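PDB 1XTY: peptidyl-tRNA hydrolase from Sulfolobus solfataricus, which hydrolyses N-acyl-aminoacyl-tRNA to an N-acyl-amino acid and tRNA, and may act naturally on peptidyl-tRNAs that drop off the ribosome during protein synthesis. Local coordinates for residues Ile6-Asp11 and Lys56-Val61; Val28-Ser33 and Pro80-Glu85; Asp65-Arg70 and Gly95-Leu100. All coordinates share one frame; numbering follows the deposited sequence.

Interaction 1 (Ile6-Asp11 and Lys56-Val61); sequences IVVRSD and KIIVKV. With SO4 (sulfate ion), chain F.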
ATOM      1  N   ILE A   6       1.958  -9.940   1.495  1.00 12.70           N
ATOM      2  CA  ILE A   6       1.094  -9.425   2.546  1.00 14.52           C
ATOM      3  C   ILE A   6       0.028 -10.480   2.820  1.00 15.45           C
ATOM      4  O   ILE A   6      -0.696 -10.900   1.916  1.00 16.82           O
ATOM      5  CB  ILE A   6       0.410  -8.094   2.152  1.00 15.23           C
ATOM      6  CG1 ILE A   6       1.459  -7.006   1.914  1.00 16.36           C
ATOM      7  CG2 ILE A   6      -0.532  -7.645   3.267  1.00 14.65           C
ATOM      8  CD1 ILE A   6       2.050  -7.005   0.527  1.00 21.98           C
ATOM      9  N   VAL A   7      -0.042 -10.917   4.071  1.00 15.87           N
ATOM     10  CA  VAL A   7      -1.003 -11.928   4.494  1.00 17.34           C
ATOM     11  C   VAL A   7      -2.195 -11.258   5.166  1.00 18.03           C
ATOM     12  O   VAL A   7      -2.050 -10.620   6.209  1.00 18.44           O
ATOM     13  CB  VAL A   7      -0.351 -12.913   5.488  1.00 15.64           C
ATOM     14  CG1 VAL A   7      -1.326 -14.041   5.824  1.00 17.76           C
ATOM     15  CG2 VAL A   7       0.938 -13.471   4.896  1.00 16.89           C
ATOM     16  N   VAL A   8      -3.374 -11.412   4.572  1.00 17.40           N
ATOM     17  CA  VAL A   8      -4.591 -10.807   5.102  1.00 18.62           C
ATOM     18  C   VAL A   8      -5.489 -11.820   5.816  1.00 19.99           C
ATOM     19  O   VAL A   8      -5.634 -12.954   5.360  1.00 20.71           O
ATOM     20  CB  VAL A   8      -5.401 -10.154   3.966  1.00 19.99           C
ATOM     21  CG1 VAL A   8      -6.648  -9.493   4.519  1.00 21.26           C
ATOM     22  CG2 VAL A   8      -4.533  -9.147   3.229  1.00 21.68           C
ATOM     23  N   ARG A   9      -6.084 -11.404   6.934  1.00 22.68           N
ATOM     24  CA  ARG A   9      -6.991 -12.262   7.704  1.00 24.36           C
ATOM     25  C   ARG A   9      -8.362 -12.314   7.044  1.00 26.80           C
ATOM     26  O   ARG A   9      -8.959 -11.276   6.759  1.00 27.87           O
ATOM     27  CB  ARG A   9      -7.167 -11.738   9.128  1.00 24.59           C
ATOM     28  CG  ARG A   9      -6.004 -12.014  10.050  1.00 26.02           C
ATOM     29  CD  ARG A   9      -6.295 -11.491  11.444  1.00 27.16           C
ATOM     30  NE  ARG A   9      -7.390 -12.211  12.089  1.00 27.09           N
ATOM     31  CZ  ARG A   9      -7.927 -11.852  13.250  1.00 26.75           C
ATOM     32  NH1 ARG A   9      -7.472 -10.779  13.884  1.00 26.11           N
ATOM     33  NH2 ARG A   9      -8.907 -12.568  13.782  1.00 27.68           N
ATOM     34  N   SER A  10      -8.867 -13.523   6.829  1.00 29.16           N
ATOM     35  CA  SER A  10     -10.168 -13.705   6.195  1.00 31.74           C
ATOM     36  C   SER A  10     -11.320 -13.864   7.187  1.00 32.52           C
ATOM     37  O   SER A  10     -12.483 -13.746   6.804  1.00 34.40           O
ATOM     38  CB  SER A  10     -10.131 -14.931   5.279  1.00 31.43           C
ATOM     39  OG  SER A  10      -9.062 -14.845   4.351  1.00 33.66           O
ATOM     40  N   ASP A  11     -11.006 -14.126   8.453  1.00 33.01           N
ATOM     41  CA  ASP A  11     -12.048 -14.326   9.458  1.00 34.29           C
ATOM     42  C   ASP A  11     -12.662 -13.059  10.040  1.00 34.63           C
ATOM     43  O   ASP A  11     -13.643 -13.130  10.778  1.00 36.18           O
ATOM     44  CB  ASP A  11     -11.542 -15.223  10.595  1.00 34.91           C
ATOM     45  CG  ASP A  11     -10.297 -14.679  11.263  1.00 37.21           C
ATOM     46  OD1 ASP A  11      -9.927 -15.206  12.335  1.00 36.97           O
ATOM     47  OD2 ASP A  11      -9.683 -13.737  10.720  1.00 37.42           O
ATOM     48  N   LYS A  56       4.178  -7.665  -5.697  1.00 16.79           N
ATOM     49  CA  LYS A  56       3.534  -8.013  -4.437  1.00 18.89           C
ATOM     50  C   LYS A  56       2.653  -9.241  -4.588  1.00 20.53           C
ATOM     51  O   LYS A  56       2.074  -9.479  -5.645  1.00 22.31           O
ATOM     52  CB  LYS A  56       2.667  -6.859  -3.936  1.00 17.42           C
ATOM     53  CG  LYS A  56       3.433  -5.635  -3.482  1.00 19.97           C
ATOM     54  CD  LYS A  56       2.473  -4.510  -3.127  1.00 21.50           C
ATOM     55  CE  LYS A  56       2.682  -3.295  -4.019  1.00 25.34           C
ATOM     56  NZ  LYS A  56       2.595  -3.636  -5.461  1.00 22.67           N
ATOM     57  N   ILE A  57       2.561 -10.022  -3.523  1.00 19.88           N
ATOM     58  CA  ILE A  57       1.723 -11.210  -3.521  1.00 21.11           C
ATOM     59  C   ILE A  57       0.793 -11.038  -2.335  1.00 20.83           C
ATOM     60  O   ILE A  57       1.247 -10.940  -1.197  1.00 22.51           O
ATOM     61  CB  ILE A  57       2.550 -12.489  -3.322  1.00 23.93           C
ATOM     62  CG1 ILE A  57       3.648 -12.565  -4.389  1.00 25.27           C
ATOM     63  CG2 ILE A  57       1.642 -13.710  -3.394  1.00 24.15           C
ATOM     64  CD1 ILE A  57       4.604 -13.731  -4.212  1.00 29.30           C
ATOM     65  N   ILE A  58      -0.504 -10.986  -2.599  1.00 19.04           N
ATOM     66  CA  ILE A  58      -1.473 -10.821  -1.532  1.00 19.91           C
ATOM     67  C   ILE A  58      -2.197 -12.136  -1.287  1.00 20.87           C
ATOM     68  O   ILE A  58      -3.024 -12.565  -2.095  1.00 19.85           O
ATOM     69  CB  ILE A  58      -2.488  -9.726  -1.885  1.00 21.99           C
ATOM     70  CG1 ILE A  58      -1.740  -8.432  -2.223  1.00 24.31           C
ATOM     71  CG2 ILE A  58      -3.442  -9.495  -0.718  1.00 21.18           C
ATOM     72  CD1 ILE A  58      -2.635  -7.319  -2.691  1.00 26.95           C
ATOM     73  N   VAL A  59      -1.868 -12.777  -0.171  1.00 20.17           N
ATOM     74  CA  VAL A  59      -2.477 -14.049   0.184  1.00 20.81           C
ATOM     75  C   VAL A  59      -3.338 -13.890   1.428  1.00 22.67           C
ATOM     76  O   VAL A  59      -3.360 -12.822   2.043  1.00 21.00           O
ATOM     77  CB  VAL A  59      -1.396 -15.120   0.420  1.00 19.81           C
ATOM     78  CG1 VAL A  59      -0.618 -15.353  -0.866  1.00 20.34           C
ATOM     79  CG2 VAL A  59      -0.449 -14.677   1.529  1.00 20.07           C
ATOM     80  N   LYS A  60      -4.053 -14.947   1.798  1.00 23.34           N
ATOM     81  CA  LYS A  60      -4.924 -14.883   2.963  1.00 25.47           C
ATOM     82  C   LYS A  60      -4.817 -16.084   3.897  1.00 26.50           C
ATOM     83  O   LYS A  60      -4.307 -17.138   3.519  1.00 26.96           O
ATOM     84  CB  LYS A  60      -6.378 -14.727   2.509  1.00 27.28           C
ATOM     85  CG  LYS A  60      -6.870 -15.847   1.600  1.00 30.09           C
ATOM     86  CD  LYS A  60      -8.316 -15.624   1.164  1.00 31.41           C
ATOM     87  CE  LYS A  60      -8.784 -16.713   0.208  1.00 33.16           C
ATOM     88  NZ  LYS A  60     -10.207 -16.535  -0.214  1.00 34.94           N
ATOM     89  N   VAL A  61      -5.290 -15.891   5.126  1.00 26.63           N
ATOM     90  CA  VAL A  61      -5.317 -16.923   6.162  1.00 27.48           C
ATOM     91  C   VAL A  61      -6.622 -16.693   6.911  1.00 27.82           C
ATOM     92  O   VAL A  61      -7.120 -15.572   6.950  1.00 27.89           O
ATOM     93  CB  VAL A  61      -4.129 -16.794   7.154  1.00 26.93           C
ATOM     94  CG1 VAL A  61      -2.818 -17.065   6.439  1.00 27.57           C
ATOM     95  CG2 VAL A  61      -4.122 -15.416   7.786  1.00 27.07           C
TER
HETATM   96  S   SO4 F 807      -9.286 -11.109  17.148  1.00 69.65           S
HETATM   97  O1  SO4 F 807     -10.265 -10.014  17.042  1.00 67.88           O
HETATM   98  O2  SO4 F 807      -8.080 -10.758  16.381  1.00 67.81           O
HETATM   99  O3  SO4 F 807      -9.878 -12.342  16.594  1.00 68.08           O
HETATM  100  O4  SO4 F 807      -8.935 -11.315  18.564  1.00 68.69           O

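Interaction 2 (Val28-Ser33 and Pro80-Glu85); sequences VTLVVS and PFSIIE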
ATOM      1  N   VAL A  28       3.673   0.232   3.378  1.00  8.47           N
ATOM      2  CA  VAL A  28       4.376   1.462   3.734  1.00  8.06           C
ATOM      3  C   VAL A  28       5.199   1.290   5.009  1.00  9.59           C
ATOM      4  O   VAL A  28       6.345   1.739   5.083  1.00 10.02           O
ATOM      5  CB  VAL A  28       3.391   2.639   3.905  1.00  9.89           C
ATOM      6  CG1 VAL A  28       4.120   3.867   4.441  1.00  9.16           C
ATOM      7  CG2 VAL A  28       2.746   2.963   2.560  1.00  7.88           C
ATOM      8  N   THR A  29       4.619   0.639   6.009  1.00  9.59           N
ATOM      9  CA  THR A  29       5.334   0.411   7.257  1.00 11.21           C
ATOM     10  C   THR A  29       6.609  -0.397   7.006  1.00 10.61           C
ATOM     11  O   THR A  29       7.653  -0.108   7.583  1.00 10.46           O
ATOM     12  CB  THR A  29       4.427  -0.299   8.283  1.00 12.69           C
ATOM     13  OG1 THR A  29       3.367   0.591   8.663  1.00 14.34           O
ATOM     14  CG2 THR A  29       5.214  -0.685   9.534  1.00 14.43           C
ATOM     15  N   LEU A  30       6.531  -1.405   6.141  1.00 11.23           N
ATOM     16  CA  LEU A  30       7.706  -2.214   5.821  1.00 11.32           C
ATOM     17  C   LEU A  30       8.797  -1.355   5.183  1.00 12.47           C
ATOM     18  O   LEU A  30       9.936  -1.331   5.648  1.00 13.11           O
ATOM     19  CB  LEU A  30       7.339  -3.343   4.853  1.00 11.04           C
ATOM     20  CG  LEU A  30       6.731  -4.620   5.424  1.00 14.30           C
ATOM     21  CD1 LEU A  30       6.299  -5.526   4.270  1.00 12.46           C
ATOM     22  CD2 LEU A  30       7.752  -5.330   6.305  1.00 15.28           C
ATOM     23  N   VAL A  31       8.437  -0.648   4.114  1.00 10.31           N
ATOM     24  CA  VAL A  31       9.381   0.200   3.398  1.00 10.70           C
ATOM     25  C   VAL A  31      10.041   1.243   4.308  1.00 12.09           C
ATOM     26  O   VAL A  31      11.266   1.406   4.288  1.00 12.27           O
ATOM     27  CB  VAL A  31       8.680   0.884   2.194  1.00 10.44           C
ATOM     28  CG1 VAL A  31       9.576   1.939   1.572  1.00 10.92           C
ATOM     29  CG2 VAL A  31       8.331  -0.174   1.147  1.00 10.18           C
ATOM     30  N   VAL A  32       9.244   1.938   5.115  1.00 12.61           N
ATOM     31  CA  VAL A  32       9.802   2.943   6.011  1.00 13.47           C
ATOM     32  C   VAL A  32      10.699   2.325   7.092  1.00 14.38           C
ATOM     33  O   VAL A  32      11.740   2.891   7.443  1.00 16.86           O
ATOM     34  CB  VAL A  32       8.679   3.784   6.663  1.00 13.20           C
ATOM     35  CG1 VAL A  32       9.262   4.725   7.717  1.00 13.77           C
ATOM     36  CG2 VAL A  32       7.968   4.596   5.582  1.00 12.80           C
ATOM     37  N   SER A  33      10.316   1.159   7.603  1.00 14.70           N
ATOM     38  CA  SER A  33      11.118   0.498   8.635  1.00 16.32           C
ATOM     39  C   SER A  33      12.483   0.076   8.074  1.00 16.49           C
ATOM     40  O   SER A  33      13.494   0.105   8.778  1.00 17.16           O
ATOM     41  CB  SER A  33      10.385  -0.728   9.185  1.00 16.65           C
ATOM     42  OG  SER A  33      10.332  -1.767   8.222  1.00 21.45           O
ATOM     43  N   PRO A  80      12.269  -8.614   7.076  1.00 17.55           N
ATOM     44  CA  PRO A  80      11.459  -7.471   7.504  1.00 15.42           C
ATOM     45  C   PRO A  80      10.006  -7.917   7.593  1.00 14.15           C
ATOM     46  O   PRO A  80       9.538  -8.673   6.739  1.00 13.37           O
ATOM     47  CB  PRO A  80      11.648  -6.453   6.372  1.00 16.57           C
ATOM     48  CG  PRO A  80      12.875  -6.921   5.635  1.00 17.44           C
ATOM     49  CD  PRO A  80      12.788  -8.414   5.714  1.00 17.74           C
ATOM     50  N   PHE A  81       9.290  -7.465   8.617  1.00 13.19           N
ATOM     51  CA  PHE A  81       7.884  -7.820   8.742  1.00 13.05           C
ATOM     52  C   PHE A  81       7.117  -6.716   9.459  1.00 11.83           C
ATOM     53  O   PHE A  81       7.699  -5.929  10.200  1.00 13.13           O
ATOM     54  CB  PHE A  81       7.722  -9.162   9.476  1.00 14.20           C
ATOM     55  CG  PHE A  81       8.007  -9.104  10.952  1.00 15.32           C
ATOM     56  CD1 PHE A  81       7.008  -8.744  11.857  1.00 15.93           C
ATOM     57  CD2 PHE A  81       9.270  -9.420  11.443  1.00 18.00           C
ATOM     58  CE1 PHE A  81       7.267  -8.703  13.231  1.00 16.40           C
ATOM     59  CE2 PHE A  81       9.538  -9.382  12.815  1.00 20.48           C
ATOM     60  CZ  PHE A  81       8.535  -9.022  13.708  1.00 17.93           C
ATOM     61  N   SER A  82       5.816  -6.644   9.210  1.00 12.18           N
ATOM     62  CA  SER A  82       4.986  -5.637   9.855  1.00 12.97           C
ATOM     63  C   SER A  82       3.647  -6.230  10.244  1.00 14.30           C
ATOM     64  O   SER A  82       2.989  -6.869   9.427  1.00 11.26           O
ATOM     65  CB  SER A  82       4.760  -4.442   8.923  1.00 14.85           C
ATOM     66  OG  SER A  82       4.133  -4.846   7.714  1.00 19.05           O
ATOM     67  N   ILE A  83       3.253  -6.031  11.499  1.00 12.90           N
ATOM     68  CA  ILE A  83       1.968  -6.531  11.972  1.00 13.01           C
ATOM     69  C   ILE A  83       1.071  -5.307  12.078  1.00 12.05           C
ATOM     70  O   ILE A  83       1.324  -4.400  12.877  1.00 12.29           O
ATOM     71  CB  ILE A  83       2.086  -7.216  13.348  1.00 13.08           C
ATOM     72  CG1 ILE A  83       3.024  -8.424  13.245  1.00 17.20           C
ATOM     73  CG2 ILE A  83       0.704  -7.671  13.822  1.00 15.28           C
ATOM     74  CD1 ILE A  83       3.307  -9.106  14.576  1.00 16.96           C
ATOM     75  N   ILE A  84       0.035  -5.280  11.252  1.00 11.33           N
ATOM     76  CA  ILE A  84      -0.881  -4.151  11.216  1.00 11.87           C
ATOM     77  C   ILE A  84      -2.138  -4.350  12.058  1.00 13.59           C
ATOM     78  O   ILE A  84      -2.785  -5.393  11.981  1.00 13.80           O
ATOM     79  CB  ILE A  84      -1.296  -3.856   9.762  1.00 12.61           C
ATOM     80  CG1 ILE A  84      -0.044  -3.578   8.918  1.00 12.00           C
ATOM     81  CG2 ILE A  84      -2.265  -2.688   9.717  1.00 11.19           C
ATOM     82  CD1 ILE A  84       0.797  -2.406   9.423  1.00 13.11           C
ATOM     83  N   GLU A  85      -2.469  -3.347  12.869  1.00 13.10           N
ATOM     84  CA  GLU A  85      -3.667  -3.398  13.704  1.00 14.86           C
ATOM     85  C   GLU A  85      -4.590  -2.265  13.271  1.00 17.65           C
ATOM     86  O   GLU A  85      -4.132  -1.200  12.848  1.00 18.21           O
ATOM     87  CB  GLU A  85      -3.323  -3.263  15.197  1.00 13.48           C
ATOM     88  CG  GLU A  85      -2.315  -4.301  15.698  1.00 16.86           C
ATOM     89  CD  GLU A  85      -2.281  -4.447  17.219  1.00 17.54           C
ATOM     90  OE1 GLU A  85      -2.591  -3.474  17.938  1.00 18.24           O
ATOM     91  OE2 GLU A  85      -1.923  -5.544  17.699  1.00 17.79           O
TER
HETATM   92  O   HOH W   1       8.141  -3.117   9.590  1.00 24.82           O

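Interaction 3 (Asp65-Arg70 and Gly95-Leu100); sequences DEIISR and GTITCL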
ATOM      1  N   ASP A  65      -3.916 -16.942  14.639  1.00 21.07           N
ATOM      2  CA  ASP A  65      -2.788 -17.809  14.951  1.00 21.99           C
ATOM      3  C   ASP A  65      -1.902 -18.092  13.747  1.00 21.52           C
ATOM      4  O   ASP A  65      -0.691 -18.218  13.884  1.00 21.64           O
ATOM      5  CB  ASP A  65      -3.264 -19.136  15.549  1.00 23.73           C
ATOM      6  CG  ASP A  65      -3.958 -18.957  16.884  1.00 27.72           C
ATOM      7  OD1 ASP A  65      -3.754 -17.907  17.532  1.00 28.38           O
ATOM      8  OD2 ASP A  65      -4.698 -19.878  17.294  1.00 31.79           O
ATOM      9  N   GLU A  66      -2.500 -18.197  12.567  1.00 22.33           N
ATOM     10  CA  GLU A  66      -1.721 -18.463  11.371  1.00 23.59           C
ATOM     11  C   GLU A  66      -0.859 -17.259  10.998  1.00 22.65           C
ATOM     12  O   GLU A  66       0.182 -17.404  10.360  1.00 24.65           O
ATOM     13  CB  GLU A  66      -2.653 -18.864  10.231  1.00 26.02           C
ATOM     14  CG  GLU A  66      -3.443 -20.118  10.585  1.00 31.88           C
ATOM     15  CD  GLU A  66      -4.364 -20.583   9.485  1.00 35.04           C
ATOM     16  OE1 GLU A  66      -5.206 -19.779   9.032  1.00 35.86           O
ATOM     17  OE2 GLU A  66      -4.249 -21.761   9.081  1.00 38.83           O
ATOM     18  N   ILE A  67      -1.283 -16.071  11.412  1.00 20.21           N
ATOM     19  CA  ILE A  67      -0.504 -14.873  11.135  1.00 18.87           C
ATOM     20  C   ILE A  67       0.665 -14.801  12.115  1.00 17.28           C
ATOM     21  O   ILE A  67       1.787 -14.484  11.729  1.00 15.81           O
ATOM     22  CB  ILE A  67      -1.381 -13.596  11.229  1.00 20.19           C
ATOM     23  CG1 ILE A  67      -2.074 -13.368   9.877  1.00 22.82           C
ATOM     24  CG2 ILE A  67      -0.539 -12.387  11.639  1.00 19.80           C
ATOM     25  CD1 ILE A  67      -2.769 -12.038   9.733  1.00 24.33           C
ATOM     26  N   ILE A  68       0.405 -15.116  13.381  1.00 17.09           N
ATOM     27  CA  ILE A  68       1.452 -15.086  14.398  1.00 16.28           C
ATOM     28  C   ILE A  68       2.514 -16.126  14.050  1.00 15.69           C
ATOM     29  O   ILE A  68       3.715 -15.892  14.198  1.00 13.35           O
ATOM     30  CB  ILE A  68       0.879 -15.406  15.804  1.00 17.27           C
ATOM     31  CG1 ILE A  68      -0.207 -14.392  16.173  1.00 18.53           C
ATOM     32  CG2 ILE A  68       2.004 -15.415  16.839  1.00 16.21           C
ATOM     33  CD1 ILE A  68       0.278 -12.957  16.263  1.00 21.09           C
ATOM     34  N   SER A  69       2.057 -17.283  13.589  1.00 16.62           N
ATOM     35  CA  SER A  69       2.959 -18.359  13.215  1.00 18.54           C
ATOM     36  C   SER A  69       3.940 -17.896  12.146  1.00 18.42           C
ATOM     37  O   SER A  69       5.137 -18.153  12.234  1.00 19.46           O
ATOM     38  CB  SER A  69       2.160 -19.554  12.692  1.00 20.35           C
ATOM     39  OG  SER A  69       3.024 -20.540  12.157  1.00 27.46           O
ATOM     40  N   ARG A  70       3.428 -17.195  11.139  1.00 19.05           N
ATOM     41  CA  ARG A  70       4.272 -16.724  10.054  1.00 18.21           C
ATOM     42  C   ARG A  70       5.134 -15.522  10.416  1.00 17.17           C
ATOM     43  O   ARG A  70       6.215 -15.343   9.860  1.00 17.44           O
ATOM     44  CB  ARG A  70       3.410 -16.458   8.823  1.00 21.45           C
ATOM     45  CG  ARG A  70       2.799 -17.757   8.307  1.00 25.76           C
ATOM     46  CD  ARG A  70       1.965 -17.595   7.059  1.00 30.04           C
ATOM     47  NE  ARG A  70       1.493 -18.894   6.580  1.00 34.63           N
ATOM     48  CZ  ARG A  70       0.708 -19.711   7.278  1.00 36.57           C
ATOM     49  NH1 ARG A  70       0.295 -19.369   8.492  1.00 38.24           N
ATOM     50  NH2 ARG A  70       0.342 -20.878   6.766  1.00 39.61           N
ATOM     51  N   GLY A  95      -6.954  -2.091  17.500  1.00 22.37           N
ATOM     52  CA  GLY A  95      -6.019  -3.059  18.042  1.00 20.19           C
ATOM     53  C   GLY A  95      -6.134  -4.414  17.374  1.00 18.94           C
ATOM     54  O   GLY A  95      -5.264  -5.267  17.539  1.00 18.66           O
ATOM     55  N   THR A  96      -7.209  -4.615  16.617  1.00 17.43           N
ATOM     56  CA  THR A  96      -7.431  -5.877  15.918  1.00 17.46           C
ATOM     57  C   THR A  96      -6.388  -6.061  14.814  1.00 16.63           C
ATOM     58  O   THR A  96      -6.259  -5.216  13.926  1.00 16.61           O
ATOM     59  CB  THR A  96      -8.835  -5.910  15.265  1.00 20.17           C
ATOM     60  OG1 THR A  96      -9.839  -5.707  16.269  1.00 21.70           O
ATOM     61  CG2 THR A  96      -9.074  -7.242  14.576  1.00 20.12           C
ATOM     62  N   ILE A  97      -5.642  -7.159  14.870  1.00 15.16           N
ATOM     63  CA  ILE A  97      -4.631  -7.437  13.855  1.00 14.28           C
ATOM     64  C   ILE A  97      -5.353  -7.809  12.556  1.00 15.50           C
ATOM     65  O   ILE A  97      -6.167  -8.730  12.531  1.00 15.08           O
ATOM     66  CB  ILE A  97      -3.700  -8.586  14.306  1.00 15.06           C
ATOM     67  CG1 ILE A  97      -2.863  -8.122  15.504  1.00 16.44           C
ATOM     68  CG2 ILE A  97      -2.800  -9.030  13.152  1.00 15.24           C
ATOM     69  CD1 ILE A  97      -1.902  -9.172  16.045  1.00 17.40           C
ATOM     70  N   THR A  98      -5.052  -7.085  11.482  1.00 13.52           N
ATOM     71  CA  THR A  98      -5.706  -7.316  10.195  1.00 14.02           C
ATOM     72  C   THR A  98      -4.842  -8.009   9.149  1.00 15.57           C
ATOM     73  O   THR A  98      -5.358  -8.737   8.294  1.00 17.09           O
ATOM     74  CB  THR A  98      -6.197  -5.987   9.581  1.00 14.53           C
ATOM     75  OG1 THR A  98      -5.078  -5.121   9.372  1.00 16.90           O
ATOM     76  CG2 THR A  98      -7.202  -5.302  10.502  1.00 13.41           C
ATOM     77  N   CYS A  99      -3.532  -7.778   9.192  1.00 13.63           N
ATOM     78  CA  CYS A  99      -2.654  -8.402   8.215  1.00 14.23           C
ATOM     79  C   CYS A  99      -1.188  -8.347   8.615  1.00 14.20           C
ATOM     80  O   CYS A  99      -0.804  -7.651   9.563  1.00 12.60           O
ATOM     81  CB  CYS A  99      -2.839  -7.751   6.838  1.00 16.87           C
ATOM     82  SG  CYS A  99      -2.406  -5.997   6.754  1.00 17.41           S
ATOM     83  N   LEU A 100      -0.383  -9.095   7.868  1.00 12.43           N
ATOM     84  CA  LEU A 100       1.051  -9.205   8.095  1.00 13.59           C
ATOM     85  C   LEU A 100       1.818  -8.973   6.794  1.00 13.02           C
ATOM     86  O   LEU A 100       1.538  -9.609   5.777  1.00 13.95           O
ATOM     87  CB  LEU A 100       1.381 -10.611   8.617  1.00 12.37           C
ATOM     88  CG  LEU A 100       2.856 -11.011   8.715  1.00 13.44           C
ATOM     89  CD1 LEU A 100       3.511 -10.291   9.895  1.00 15.22           C
ATOM     90  CD2 LEU A 100       2.970 -12.522   8.901  1.00 14.95           C
TER

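Interaction 1 (Ile6-Asp11 and Lys56-Val61)
Arg9, bridged to Val61 in a parallel strand pair, meets partners at the edge of its guanidinium: Asp11 OD1 and the sulfate sulfur lie in its plane. The strands are the two ends of a beta-alpha-beta crossover through helices 16-35 and 40-51. Arg9 takes Asp11 side-on, with NE to OD2 at 3.1 Å, on the syn lone pair, and NH2 to OD1, met from above the carboxylate plane. NH1 binds sulfate O2 at 2.6 Å and also Ile97 O. An alanine here would probably leave Asp11 and the sulfate, likely from the crystallisation liquor, without their cationic mate. Between the backbones, Ile6 N reaches Ile57 O at 3.0 Å and Val8 N reaches Val59 O at 2.9 Å. Ser10 N closes the ladder on Val61 O at 2.7 Å, joined by a weak bond from Ser10 OG. Val8 and Ile58 lie side by side, their CG2 atoms 4.1 Å apart; Val8 packs on Val23 of helix 16-35, Ile58 on Leu120 and on Gly17 of the second subunit. On the other face, Val7 CG1 is anti to its backbone N (chi1 -175°) and meets Val61 at about a right angle, pressed to 3.4 Å from Val61 CG1.

Interaction 2 (Val28-Ser33 and Pro80-Glu85)
Helix 16-35 packs across strand 81-85 of the mixed sheet, as a layer of this alpha/beta fold, and Thr29, Leu30, Pro80 and Ser82 carry the contact. The axes of the two short segments approach to 7.7 Å at 139° between their N-to-C directions, so the helix runs obliquely antiparallel to the strand. Leu30 has CG anti to its carbonyl carbon (chi1 -83°), and this methine lies 3.5 Å from Ser82 OG. Its CD2 branch rests on the strand backbone, 3.5 Å from Phe81 CA, with Pro80 CB beyond. Ser82 OG is buried against this leucine, yet it is satisfied by a hydrogen bond with Ala26 O, one turn back along the helix. Beside it, Thr29 turns its methyl to the strand, CG2 standing 3.8 Å from Ser82 CB. Thr29 OG1 bonds to His25 O and to Gln54 NE2 of the second subunit.

No direct hydrogen bond joins the segments, but one water does: it donates to Ser33 OG and to Phe81 O, at 2.9 Å from each. Ser33 OG in turn donates to Leu30 O at 2.6 Å, which holds the hydroxyl at the bridge. Around the contact, Pro80 leans on Trp42 of helix 40-51, Ile84 packs under helix 16-35 and against Cys99 of strand 97-106, and Phe81, on the other side of the strand, packs on Ala74 and Glu75 of helix 64-76.

Interaction 3 (Asp65-Arg70 and Gly95-Leu100)
Arg70, whose CB lies 4.0 Å from Leu100 CD2, folds its guanidinium back onto its own helix, where Glu66 O is met twice by this residue, by side-chain NH1 and, weakly, by the backbone N. Arg70 NH1 reaches Glu66 O at 2.7 Å, with the oxygen in the guanidinium plane and the donor tilted 30° from the carbonyl plane. Arg70 NH2 has a further, long and weak, ion pair with Asp116.

Towards the sheet the contact is apolar. Helix 64-76 lies over strand 97-106, the short axes 8.9 Å apart at closest and 40° from parallel. On the helix, Ile67 carries most of the contact: CG2 lies 4.0 Å from Leu100 CB, the two side chains passing each other in opposite directions. Its other branch starts with CG1 anti to the carbonyl carbon (chi1 -85°) and ends with CD1 at 3.9 Å from Cys99 CA. Leu100 CD2 also approaches the helix backbone, 3.6 Å from Ile67 O. Farther out, Ile97 meets Ile67 and Ile68 with methyl groups.

Thr98 and Cys99 both point away from the helix. Since Ile84 pairs through its backbone with both, this is consistent with a beta bulge. With no hydrogen bond between the segments and the arginine's polar end directed to the helix and Asp116, the contact rests on van der Waals packing of Ile67, Ile68, Ile97 and Leu100, with no directional bond to fix it.

Overall arrangement
The three contacts share one mixed sheet but hold it differently. Interaction 1 joins two of its strands edge to edge through backbone hydrogen bonds, whereas interactions 2 and 3 lay helices on its two faces without a direct hydrogen bond. Interaction 2 is buried and tied by a water; interactions 1 and 3 are partly buried, and charged groups appear at their margins. Interactions 1 and 2 both touch the second subunit, interaction 3 does not. Interactions 1 and 3 touch directly: Val7 N lies 2.7 Å from Leu100 O, and Arg9 CG packs on Ile67 CD1. Interactions 2 and 3 meet where strands 81-85 and 97-106 pair. Interactions 1 and 2 do not touch; their centres are about 14 Å apart.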